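Local coordinates for coenzyme PQQ synthesis protein B (Methylobacterium extorquens, PDB 4Z7R) that takes part in pyrroloquinoline quinone biosynthesis and may help carry this cofactor or its precursor to the periplasm, at residues W51-A56 and H82-T87; H2-G7 and S41-P46; Y109-I114 and I137-T142. One frame throughout, in Å; residues are numbered along the deposited sequence.

Contact 1. Residues W51-A56 and H82-T87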
ATOM      1  N   TRP A  51      16.325   1.438  12.982  1.00 10.77           N
ATOM      2  CA  TRP A  51      16.199   0.573  11.816  1.00 11.51           C
ATOM      3  C   TRP A  51      16.385   1.276  10.480  0.86 12.52           C
ATOM      4  O   TRP A  51      16.019   2.440  10.307  1.00 13.49           O
ATOM      5  CB  TRP A  51      14.834  -0.120  11.826  1.00  9.94           C
ATOM      6  CG  TRP A  51      14.633  -1.026  12.994  1.00  8.52           C
ATOM      7  CD1 TRP A  51      14.287  -0.667  14.262  0.62  8.74           C
ATOM      8  CD2 TRP A  51      14.776  -2.451  13.004  1.00  8.49           C
ATOM      9  NE1 TRP A  51      14.204  -1.780  15.063  0.84  8.86           N
ATOM     10  CE2 TRP A  51      14.498  -2.889  14.314  0.68  8.59           C
ATOM     11  CE3 TRP A  51      15.111  -3.399  12.032  0.99  8.47           C
ATOM     12  CZ2 TRP A  51      14.546  -4.232  14.678  1.00  8.71           C
ATOM     13  CZ3 TRP A  51      15.162  -4.733  12.396  0.95  8.31           C
ATOM     14  CH2 TRP A  51      14.877  -5.137  13.707  0.82  8.64           C
ATOM     15  N   LEU A  52      16.967   0.541   9.540  1.00 12.13           N
ATOM     16  CA  LEU A  52      17.016   0.944   8.146  0.86 11.68           C
ATOM     17  C   LEU A  52      15.986   0.143   7.368  0.82 11.21           C
ATOM     18  O   LEU A  52      15.981  -1.087   7.423  0.98 11.53           O
ATOM     19  CB  LEU A  52      18.407   0.721   7.552  1.00 11.91           C
ATOM     20  CG  LEU A  52      18.489   0.793   6.022  0.81 11.93           C
ATOM     21  CD1 LEU A  52      18.345   2.228   5.533  1.00 11.60           C
ATOM     22  CD2 LEU A  52      19.784   0.171   5.510  0.91 12.40           C
ATOM     23  N   LEU A  53      15.115   0.840   6.648  1.00 10.68           N
ATOM     24  CA  LEU A  53      14.153   0.180   5.777  0.87 12.65           C
ATOM     25  C   LEU A  53      14.730   0.013   4.381  1.00 11.81           C
ATOM     26  O   LEU A  53      15.149   0.983   3.755  0.94 12.03           O
ATOM     27  CB  LEU A  53      12.849   0.978   5.715  1.00 14.31           C
ATOM     28  CG  LEU A  53      11.652   0.272   5.083  1.00 15.59           C
ATOM     29  CD1 LEU A  53      11.075  -0.741   6.041  0.79 16.39           C
ATOM     30  CD2 LEU A  53      10.594   1.288   4.680  1.00 15.00           C
ATOM     31  N   LEU A  54      14.754  -1.222   3.894  1.00 12.08           N
ATOM     32  CA  LEU A  54      15.196  -1.474   2.531  0.92 12.23           C
ATOM     33  C   LEU A  54      13.982  -1.673   1.633  0.83 11.70           C
ATOM     34  O   LEU A  54      13.278  -2.677   1.739  1.00 12.31           O
ATOM     35  CB  LEU A  54      16.139  -2.676   2.472  1.00 12.62           C
ATOM     36  CG  LEU A  54      17.538  -2.331   3.002  0.88 12.85           C
ATOM     37  CD1 LEU A  54      17.701  -2.762   4.453  0.87 12.84           C
ATOM     38  CD2 LEU A  54      18.633  -2.918   2.130  0.60 13.20           C
ATOM     39  N   ASN A  55      13.747  -0.679   0.777  1.00 11.05           N
ATOM     40  CA  ASN A  55      12.583  -0.583  -0.107  0.97 11.07           C
ATOM     41  C   ASN A  55      11.305  -0.285   0.677  0.91 12.29           C
ATOM     42  O   ASN A  55      11.170  -0.645   1.852  0.88 14.13           O
ATOM     43  CB  ASN A  55      12.454  -1.840  -0.981  1.00  9.73           C
ATOM     44  CG  ASN A  55      13.606  -1.992  -1.957  0.93  9.07           C
ATOM     45  OD1 ASN A  55      14.007  -1.032  -2.617  0.82  9.50           O
ATOM     46  ND2 ASN A  55      14.145  -3.202  -2.054  1.00  8.19           N
ATOM     47  N   ALA A  56      10.360   0.360   0.003  0.93 12.41           N
ATOM     48  CA  ALA A  56       9.119   0.801   0.632  1.00 12.82           C
ATOM     49  C   ALA A  56       7.931   0.347  -0.213  1.00 13.18           C
ATOM     50  O   ALA A  56       7.584   0.982  -1.208  1.00 12.87           O
ATOM     51  CB  ALA A  56       9.087   2.305   0.836  1.00 13.28           C
ATOM     52  N   HIS A  82      14.722   4.962  10.826  1.00 12.98           N
ATOM     53  CA  HIS A  82      15.614   6.113  10.735  0.94 13.09           C
ATOM     54  C   HIS A  82      15.956   6.461   9.295  0.73 11.93           C
ATOM     55  O   HIS A  82      16.243   7.614   8.982  0.75 11.01           O
ATOM     56  CB  HIS A  82      16.909   5.849  11.508  0.89 14.40           C
ATOM     57  CG  HIS A  82      16.815   6.143  12.972  0.74 15.38           C
ATOM     58  ND1 HIS A  82      15.699   5.843  13.723  0.48 15.74           N
ATOM     59  CD2 HIS A  82      17.701   6.708  13.826  0.77 15.78           C
ATOM     60  CE1 HIS A  82      15.901   6.212  14.975  0.91 15.98           C
ATOM     61  NE2 HIS A  82      17.108   6.738  15.064  0.71 15.97           N
ATOM     62  N   ALA A  83      15.932   5.463   8.420  0.85 11.87           N
ATOM     63  CA  ALA A  83      16.316   5.683   7.033  1.00 10.90           C
ATOM     64  C   ALA A  83      15.660   4.685   6.092  0.94  9.63           C
ATOM     65  O   ALA A  83      15.264   3.594   6.500  0.98  9.98           O
ATOM     66  CB  ALA A  83      17.833   5.623   6.893  0.89 11.47           C
ATOM     67  N   VAL A  84      15.541   5.072   4.827  1.00  8.79           N
ATOM     68  CA  VAL A  84      15.015   4.179   3.805  1.00  9.61           C
ATOM     69  C   VAL A  84      15.990   4.127   2.638  0.78 10.46           C
ATOM     70  O   VAL A  84      16.495   5.159   2.192  0.86 10.89           O
ATOM     71  CB  VAL A  84      13.624   4.626   3.306  0.81 10.04           C
ATOM     72  CG1 VAL A  84      13.105   3.672   2.230  0.87 10.17           C
ATOM     73  CG2 VAL A  84      12.648   4.703   4.465  1.00 10.68           C
ATOM     74  N   LEU A  85      16.282   2.916   2.179  0.95 10.57           N
ATOM     75  CA  LEU A  85      17.136   2.714   1.018  0.92 10.88           C
ATOM     76  C   LEU A  85      16.358   1.995  -0.084  0.95 10.92           C
ATOM     77  O   LEU A  85      15.694   0.993   0.171  0.92 11.61           O
ATOM     78  CB  LEU A  85      18.391   1.922   1.402  1.00 11.26           C
ATOM     79  CG  LEU A  85      19.206   1.300   0.268  0.71 11.77           C
ATOM     80  CD1 LEU A  85      19.869   2.379  -0.575  0.84 12.07           C
ATOM     81  CD2 LEU A  85      20.246   0.338   0.826  0.68 11.83           C
ATOM     82  N   LEU A  86      16.442   2.517  -1.303  1.00 10.64           N
ATOM     83  CA  LEU A  86      15.818   1.880  -2.463  1.00  9.84           C
ATOM     84  C   LEU A  86      16.837   1.112  -3.297  0.72 10.96           C
ATOM     85  O   LEU A  86      17.899   1.640  -3.623  1.00 11.40           O
ATOM     86  CB  LEU A  86      15.122   2.921  -3.338  0.91  9.58           C
ATOM     87  CG  LEU A  86      14.178   3.889  -2.628  0.78  9.07           C
ATOM     88  CD1 LEU A  86      13.694   4.967  -3.591  1.00  9.05           C
ATOM     89  CD2 LEU A  86      13.011   3.135  -2.025  1.00  7.93           C
ATOM     90  N   THR A  87      16.518  -0.137  -3.631  0.91 11.65           N
ATOM     91  CA  THR A  87      17.409  -0.948  -4.455  0.87 12.30           C
ATOM     92  C   THR A  87      17.082  -0.821  -5.947  0.82 12.28           C
ATOM     93  O   THR A  87      17.925  -1.106  -6.799  1.00 12.13           O
ATOM     94  CB  THR A  87      17.355  -2.438  -4.048  0.91 13.15           C
ATOM     95  OG1 THR A  87      16.025  -2.946  -4.222  0.91 13.40           O
ATOM     96  CG2 THR A  87      17.774  -2.604  -2.597  0.88 13.66           C
TER
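W51 to L54 and H82 to L85 pair as neighbouring parallel strands in a mixed sheet of the metallo-beta-lactamase fold. They are the two strands of a beta-alpha-beta unit, with helix 60-66 in the crossover. Four backbone bonds join them. H82 N donates to W51 O, and L53 N donates to A83 O at 2.8 Å. L53 O then takes L85 N, and N55 N reaches L85 O at 2.6 Å. On one face, chi1 of 166° puts L52 CG beside its carbonyl carbon. CD1, carried on it, lies 3.7 Å from A83 CB and also meets L85 CB. Further along that face, L54 and L85 lie side by side, and their CD2 atoms touch at 3.9 Å. L149, V151 and L153 of strand 149-159 pack on L52 and L85. On the other face, L53 CB meets V84 CG2, and these two side chains also run side by side. Beyond the last bridged pair, L54 with L85, the side chains of N55 and T87 cross at about a right angle. The N55 side chain is about 8 Å from a bound zinc ion. Its amide uses both of its ends. OD1 accepts T87 N at 2.9 Å in a nearly straight bond (172°), with the donor tilted from the amide plane. ND2 donates to T87 OG1 at 2.9 Å, and OG1 lies close to that plane. ND2 also bonds to Y192 OH. Bonds at both ends of the amide should fix its flip. They tie the N55 end of one segment to the T87 end of the other.

Contact 2. Residues H2-G7 and S41-P46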
ATOM      1  N   HIS A   2      20.187  -7.458  13.478  0.96 10.80           N
ATOM      2  CA  HIS A   2      18.797  -7.903  13.428  1.00 10.91           C
ATOM      3  C   HIS A   2      18.219  -7.698  12.038  1.00 10.12           C
ATOM      4  O   HIS A   2      18.369  -6.631  11.443  0.91  9.90           O
ATOM      5  CB  HIS A   2      17.946  -7.155  14.458  0.78 11.81           C
ATOM      6  CG  HIS A   2      18.438  -7.289  15.866  0.63 13.41           C
ATOM      7  ND1 HIS A   2      18.055  -8.323  16.691  0.63 14.27           N
ATOM      8  CD2 HIS A   2      19.280  -6.517  16.593  0.71 14.19           C
ATOM      9  CE1 HIS A   2      18.642  -8.184  17.867  0.55 14.81           C
ATOM     10  NE2 HIS A   2      19.391  -7.097  17.833  0.89 14.50           N
ATOM     11  N   VAL A   3      17.555  -8.724  11.521  1.00 10.20           N
ATOM     12  CA  VAL A   3      16.910  -8.627  10.219  1.00 10.37           C
ATOM     13  C   VAL A   3      15.457  -9.055  10.345  0.75  9.69           C
ATOM     14  O   VAL A   3      15.164 -10.073  10.961  0.94  9.15           O
ATOM     15  CB  VAL A   3      17.609  -9.508   9.160  0.53 12.11           C
ATOM     16  CG1 VAL A   3      16.977  -9.297   7.794  0.97 13.16           C
ATOM     17  CG2 VAL A   3      19.105  -9.219   9.115  0.95 12.46           C
ATOM     18  N   VAL A   4      14.544  -8.276   9.777  1.00  9.16           N
ATOM     19  CA  VAL A   4      13.170  -8.740   9.650  1.00  9.59           C
ATOM     20  C   VAL A   4      12.697  -8.590   8.210  0.82 10.50           C
ATOM     21  O   VAL A   4      12.821  -7.525   7.599  0.91 11.56           O
ATOM     22  CB  VAL A   4      12.207  -8.004  10.621  1.00 11.62           C
ATOM     23  CG1 VAL A   4      12.291  -6.498  10.451  0.60 11.75           C
ATOM     24  CG2 VAL A   4      10.776  -8.503  10.435  0.84 12.45           C
ATOM     25  N   ILE A   5      12.189  -9.683   7.657  0.98 10.36           N
ATOM     26  CA  ILE A   5      11.619  -9.662   6.321  0.82 10.07           C
ATOM     27  C   ILE A   5      10.164  -9.215   6.418  0.90 10.35           C
ATOM     28  O   ILE A   5       9.313  -9.953   6.913  0.97 10.88           O
ATOM     29  CB  ILE A   5      11.722 -11.040   5.646  0.99 10.34           C
ATOM     30  CG1 ILE A   5      13.193 -11.464   5.552  0.98 10.74           C
ATOM     31  CG2 ILE A   5      11.065 -11.013   4.274  0.83 10.66           C
ATOM     32  CD1 ILE A   5      13.415 -12.792   4.871  0.84 10.97           C
ATOM     33  N   LEU A   6       9.893  -7.992   5.970  1.00  9.74           N
ATOM     34  CA  LEU A   6       8.556  -7.413   6.078  0.99 10.08           C
ATOM     35  C   LEU A   6       7.636  -7.927   4.978  0.88 10.21           C
ATOM     36  O   LEU A   6       6.465  -8.220   5.219  0.84 10.53           O
ATOM     37  CB  LEU A   6       8.627  -5.887   6.027  0.97 10.52           C
ATOM     38  CG  LEU A   6       9.441  -5.204   7.128  0.64 11.08           C
ATOM     39  CD1 LEU A   6       9.479  -3.716   6.877  1.00 11.12           C
ATOM     40  CD2 LEU A   6       8.857  -5.498   8.499  0.96 11.30           C
ATOM     41  N   GLY A   7       8.177  -8.026   3.769  0.88 10.21           N
ATOM     42  CA  GLY A   7       7.436  -8.560   2.642  0.85 10.35           C
ATOM     43  C   GLY A   7       8.337  -9.485   1.855  0.80  9.84           C
ATOM     44  O   GLY A   7       9.458  -9.120   1.496  0.92 10.78           O
ATOM     45  N   SER A  41      10.189  -6.093   0.913  0.87 10.74           N
ATOM     46  CA  SER A  41      10.799  -5.105   1.800  0.91 10.29           C
ATOM     47  C   SER A  41      11.388  -5.803   3.018  0.99  9.57           C
ATOM     48  O   SER A  41      10.813  -6.768   3.522  0.90 10.01           O
ATOM     49  CB  SER A  41       9.780  -4.056   2.245  1.00 10.32           C
ATOM     50  OG  SER A  41      10.366  -3.148   3.166  0.80 10.87           O
ATOM     51  N   ILE A  42      12.539  -5.326   3.486  1.00  8.91           N
ATOM     52  CA  ILE A  42      13.117  -5.830   4.727  0.95  9.19           C
ATOM     53  C   ILE A  42      13.589  -4.667   5.587  0.83  8.67           C
ATOM     54  O   ILE A  42      13.792  -3.556   5.095  0.97  8.35           O
ATOM     55  CB  ILE A  42      14.308  -6.801   4.492  1.00 13.33           C
ATOM     56  CG1 ILE A  42      15.562  -6.034   4.061  1.00 13.67           C
ATOM     57  CG2 ILE A  42      13.937  -7.903   3.490  1.00 13.20           C
ATOM     58  CD1 ILE A  42      16.830  -6.880   4.069  1.00 13.58           C
ATOM     59  N   ALA A  43      13.745  -4.923   6.878  0.92  8.65           N
ATOM     60  CA  ALA A  43      14.295  -3.926   7.786  0.91  8.53           C
ATOM     61  C   ALA A  43      15.487  -4.514   8.523  0.80  8.57           C
ATOM     62  O   ALA A  43      15.471  -5.682   8.911  1.00  8.40           O
ATOM     63  CB  ALA A  43      13.238  -3.444   8.762  0.86  8.27           C
ATOM     64  N   VAL A  44      16.530  -3.711   8.698  0.96  9.35           N
ATOM     65  CA  VAL A  44      17.748  -4.182   9.345  1.00  9.92           C
ATOM     66  C   VAL A  44      18.177  -3.189  10.418  0.87 10.84           C
ATOM     67  O   VAL A  44      18.049  -1.979  10.232  1.00 10.87           O
ATOM     68  CB  VAL A  44      18.890  -4.381   8.316  0.94 10.86           C
ATOM     69  CG1 VAL A  44      20.166  -4.841   9.002  0.84 11.10           C
ATOM     70  CG2 VAL A  44      18.478  -5.382   7.244  1.00 10.19           C
ATOM     71  N   SER A  45      18.680  -3.701  11.538  1.00 11.42           N
ATOM     72  CA  SER A  45      19.138  -2.855  12.636  0.83 12.07           C
ATOM     73  C   SER A  45      20.406  -3.408  13.273  0.91 11.84           C
ATOM     74  O   SER A  45      20.546  -4.620  13.434  1.00 11.89           O
ATOM     75  CB  SER A  45      18.051  -2.723  13.702  1.00 12.76           C
ATOM     76  OG  SER A  45      18.528  -1.999  14.825  0.89 13.38           O
ATOM     77  N   PRO A  46      21.337  -2.517  13.643  0.80 11.91           N
ATOM     78  CA  PRO A  46      22.535  -2.951  14.364  0.62 12.50           C
ATOM     79  C   PRO A  46      22.273  -3.165  15.854  1.00 13.77           C
ATOM     80  O   PRO A  46      23.055  -3.845  16.516  0.89 14.48           O
ATOM     81  CB  PRO A  46      23.511  -1.795  14.137  1.00 11.71           C
ATOM     82  CG  PRO A  46      22.628  -0.595  14.053  0.93 11.97           C
ATOM     83  CD  PRO A  46      21.356  -1.069  13.364  1.00 11.31           C
TER
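V4 lays its CG1 methyl against A43, 3.6 Å from A43 CB. With chi1 at 55°, CG1 sits between the backbone N and the carbonyl carbon, where it also meets A43 O. L6 CD1 comes to A43 CB from another direction, at 4.2 Å. Helix 60-66 covers part of this face through Q63, which touches L6 and S41. The opposite face carries V3, I5, I42 and V44. V3 CG1 touches V44 CG2, and I5 CG1 meets I42 CG2 at 4.2 Å. L190 and Y192 of strand 188-193 pack on this face. The backbones run antiparallel. H2 and S45 form one hydrogen-bonded pair, V4 and A43 another. V4 N to A43 O is 2.9 Å and nearly straight (173°). At the H2 end, the ring of H2 turns its edge toward S45 O, which lies near the ring plane. S45 OG bonds to R50 O and to the backbone N of D47 and G48, in the link to strand 51-54. The register slips by one residue after I5. S41 O receives G7 N at 2.9 Å in the carbonyl plane, on a lone pair. It also receives L6 N, in a weak and bent bond (129°). S41 N returns to G7 O at 3.2 Å. L6 CB rests 3.4 Å from S41 O. S41 OG bonds to L54 O and N55 O, at the end of the neighbouring strand 51-54 and just past it. L6 and G7 facing S41 make a classic beta bulge. It falls where the chain turns a corner at L6, beside strand 41-45 in the metallo-beta-lactamase fold.

Contact 3. Residues Y109-I114 and I137-T142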
ATOM      1  N   TYR A 109      17.738   7.160   0.899  1.00 11.45           N
ATOM      2  CA  TYR A 109      18.941   6.860   0.127  0.80 13.12           C
ATOM      3  C   TYR A 109      18.635   6.099  -1.157  0.80 13.44           C
ATOM      4  O   TYR A 109      17.813   5.183  -1.161  1.00 13.48           O
ATOM      5  CB  TYR A 109      19.928   6.031   0.949  1.00 13.81           C
ATOM      6  CG  TYR A 109      20.466   6.697   2.195  0.68 13.35           C
ATOM      7  CD1 TYR A 109      21.622   7.468   2.152  0.89 13.39           C
ATOM      8  CD2 TYR A 109      19.841   6.522   3.421  0.92 12.87           C
ATOM      9  CE1 TYR A 109      22.128   8.065   3.299  1.00 12.85           C
ATOM     10  CE2 TYR A 109      20.337   7.110   4.570  0.89 12.60           C
ATOM     11  CZ  TYR A 109      21.481   7.880   4.503  0.85 12.49           C
ATOM     12  OH  TYR A 109      21.968   8.468   5.647  1.00 12.10           O
ATOM     13  N   ALA A 110      19.305   6.484  -2.239  0.94 13.19           N
ATOM     14  CA  ALA A 110      19.253   5.744  -3.497  0.93 12.88           C
ATOM     15  C   ALA A 110      20.381   6.204  -4.414  0.67 13.20           C
ATOM     16  O   ALA A 110      21.052   7.194  -4.130  0.98 14.20           O
ATOM     17  CB  ALA A 110      17.903   5.918  -4.180  1.00 11.75           C
ATOM     18  N   THR A 111      20.612   5.469  -5.496  1.00 12.09           N
ATOM     19  CA  THR A 111      21.564   5.914  -6.506  0.97 12.21           C
ATOM     20  C   THR A 111      21.028   7.197  -7.142  0.91 11.23           C
ATOM     21  O   THR A 111      19.827   7.464  -7.056  0.86 10.39           O
ATOM     22  CB  THR A 111      21.794   4.841  -7.581  0.87 12.23           C
ATOM     23  OG1 THR A 111      20.566   4.584  -8.275  1.00 12.04           O
ATOM     24  CG2 THR A 111      22.301   3.557  -6.944  1.00 11.72           C
ATOM     25  N   PRO A 112      21.907   8.001  -7.769  0.94 11.92           N
ATOM     26  CA  PRO A 112      21.432   9.245  -8.385  0.89 12.22           C
ATOM     27  C   PRO A 112      20.312   9.025  -9.403  0.79 12.42           C
ATOM     28  O   PRO A 112      19.360   9.802  -9.437  0.99 12.87           O
ATOM     29  CB  PRO A 112      22.687   9.795  -9.067  0.93 12.31           C
ATOM     30  CG  PRO A 112      23.810   9.274  -8.234  1.00 12.83           C
ATOM     31  CD  PRO A 112      23.377   7.889  -7.831  0.99 12.46           C
ATOM     32  N   GLY A 113      20.421   7.973 -10.207  1.00 12.47           N
ATOM     33  CA  GLY A 113      19.411   7.678 -11.207  0.89 12.90           C
ATOM     34  C   GLY A 113      18.045   7.362 -10.622  0.81 12.63           C
ATOM     35  O   GLY A 113      17.025   7.851 -11.110  0.79 12.97           O
ATOM     36  N   ILE A 114      18.021   6.551  -9.569  1.00 12.86           N
ATOM     37  CA  ILE A 114      16.762   6.144  -8.952  0.94 14.33           C
ATOM     38  C   ILE A 114      16.101   7.289  -8.184  0.93 15.32           C
ATOM     39  O   ILE A 114      14.901   7.525  -8.336  0.98 16.15           O
ATOM     40  CB  ILE A 114      16.965   4.935  -8.017  0.85 14.67           C
ATOM     41  CG1 ILE A 114      17.247   3.686  -8.850  0.95 15.25           C
ATOM     42  CG2 ILE A 114      15.729   4.693  -7.166  1.00 14.43           C
ATOM     43  CD1 ILE A 114      16.170   3.397  -9.887  0.85 16.10           C
ATOM     44  N   ILE A 137      23.562   8.056  -3.303  1.00 14.06           N
ATOM     45  CA  ILE A 137      24.730   7.249  -2.991  1.00 14.05           C
ATOM     46  C   ILE A 137      25.249   6.682  -4.308  0.99 13.92           C
ATOM     47  O   ILE A 137      24.465   6.268  -5.161  0.99 13.58           O
ATOM     48  CB  ILE A 137      24.392   6.110  -1.998  0.88 13.71           C
ATOM     49  CG1 ILE A 137      23.805   6.681  -0.702  1.00 12.95           C
ATOM     50  CG2 ILE A 137      25.622   5.270  -1.688  0.83 13.97           C
ATOM     51  CD1 ILE A 137      24.804   7.469   0.129  1.00 13.05           C
ATOM     52  N   ALA A 138      26.566   6.628  -4.460  1.00 14.17           N
ATOM     53  CA  ALA A 138      27.166   6.171  -5.707  0.88 14.58           C
ATOM     54  C   ALA A 138      27.422   4.674  -5.659  0.66 13.92           C
ATOM     55  O   ALA A 138      27.478   4.089  -4.580  0.98 13.71           O
ATOM     56  CB  ALA A 138      28.462   6.927  -5.981  0.79 15.36           C
ATOM     57  N   LEU A 139      27.540   4.049  -6.829  1.00 13.77           N
ATOM     58  CA  LEU A 139      27.918   2.642  -6.886  0.95 14.25           C
ATOM     59  C   LEU A 139      29.243   2.445  -6.162  0.98 15.72           C
ATOM     60  O   LEU A 139      30.134   3.287  -6.260  1.00 16.00           O
ATOM     61  CB  LEU A 139      28.018   2.159  -8.336  1.00 12.75           C
ATOM     62  CG  LEU A 139      26.709   2.180  -9.132  0.69 11.66           C
ATOM     63  CD1 LEU A 139      26.934   1.734 -10.570  0.81 12.37           C
ATOM     64  CD2 LEU A 139      25.659   1.311  -8.451  1.00  9.96           C
ATOM     65  N   ASN A 140      29.338   1.337  -5.427  0.82 16.68           N
ATOM     66  CA  ASN A 140      30.526   0.943  -4.662  1.00 17.95           C
ATOM     67  C   ASN A 140      30.810   1.822  -3.442  0.67 18.53           C
ATOM     68  O   ASN A 140      31.787   1.593  -2.730  0.74 18.62           O
ATOM     69  CB  ASN A 140      31.771   0.899  -5.556  0.90 19.54           C
ATOM     70  CG  ASN A 140      31.614  -0.046  -6.729  0.66 20.93           C
ATOM     71  OD1 ASN A 140      30.826  -0.992  -6.680  0.88 21.48           O
ATOM     72  ND2 ASN A 140      32.381   0.193  -7.786  0.67 21.49           N
ATOM     73  N   GLU A 141      29.963   2.813  -3.183  1.00 18.84           N
ATOM     74  CA  GLU A 141      30.178   3.671  -2.018  0.98 18.95           C
ATOM     75  C   GLU A 141      29.565   3.097  -0.745  0.63 18.19           C
ATOM     76  O   GLU A 141      28.390   2.728  -0.716  0.76 18.45           O
ATOM     77  CB  GLU A 141      29.621   5.076  -2.261  1.00 19.46           C
ATOM     78  CG  GLU A 141      29.616   5.948  -1.008  0.94 20.08           C
ATOM     79  CD  GLU A 141      28.959   7.299  -1.225  0.69 19.98           C
ATOM     80  OE1 GLU A 141      28.914   8.097  -0.265  0.57 20.01           O
ATOM     81  OE2 GLU A 141      28.501   7.570  -2.353  0.96 19.96           O
ATOM     82  N   THR A 142      30.382   3.006   0.299  1.00 17.03           N
ATOM     83  CA  THR A 142      29.916   2.590   1.615  0.86 16.79           C
ATOM     84  C   THR A 142      29.428   3.792   2.419  0.57 15.42           C
ATOM     85  O   THR A 142      30.070   4.842   2.429  0.78 15.45           O
ATOM     86  CB  THR A 142      31.030   1.864   2.398  1.00 17.82           C
ATOM     87  OG1 THR A 142      31.466   0.720   1.656  0.97 18.60           O
ATOM     88  CG2 THR A 142      30.531   1.421   3.773  1.00 17.68           C
TER
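Y109 meets I137 with the edge of its ring. CD1 lies 3.7 Å from I137 CG1, which is near the ring plane. I137 CD1 sits almost as close to the same ring carbon and also approaches CE1. The two side chains pass at a slant. In I137, CG1 is anti to the carbonyl carbon (chi1 -58°), and this directs it to the tyrosine. Chi2 of -68° then bends CD1 away from an extended chain, still within touch of the ring. The ring of Y109 also packs on A83 and L85 of the adjacent strand and meets the ring of F143. The backbones join where the strand gives way to a helix. I137 N donates to A110 O at 2.8 Å, with the donor well tilted from the carbonyl plane. I137 O faces back toward T111 and P112. T111 CA points its hydrogen at it from 3.2 Å, nearly straight (174°), and P112 CD lies 3.3 Å from the same I137 O. This buried oxygen has no hydrogen-bond partner, so the two C-H groups are what it meets here. T111 is the N-cap of helix 112-119. Its OG1, between the backbone N and the carbonyl carbon, accepts I114 N in a weak bond of 3.5 Å. OG1 also bonds to E176 O. T111 CG2 comes within 4.3 Å of L139 CD2. L139 belongs to a type II beta turn, A138 to E141, on the way to strand 142-144. The extended E141 side chain reaches back across this turn. Its OE2 accepts A138 N at 3.0 Å on the anti side of the carboxylate, with the donor out of the carboxylate plane.

All three contacts reach the first sheet, contact 3 near its edge through strand 106-110 and the loop after 132-136. Along the chain, contact 2 closes before contact 1 opens, and contact 1 before contact 3. Strands 2-5, 41-45, 51-54, 81-85 and 106-110 are successive neighbours. Contacts 1 and 2 have centres 9 Å apart and meet where strands 41-45 and 51-54 pair. Contacts 1 and 3 have centres 13 Å apart and meet where 81-85 pairs with 106-110. Contacts 2 and 3 do not touch; their nearest atoms are about 11 Å apart. Contacts 1 and 2 thus build adjoining strands, while contact 3 leads on to strand 142-144, an outermost strand of the second sheet.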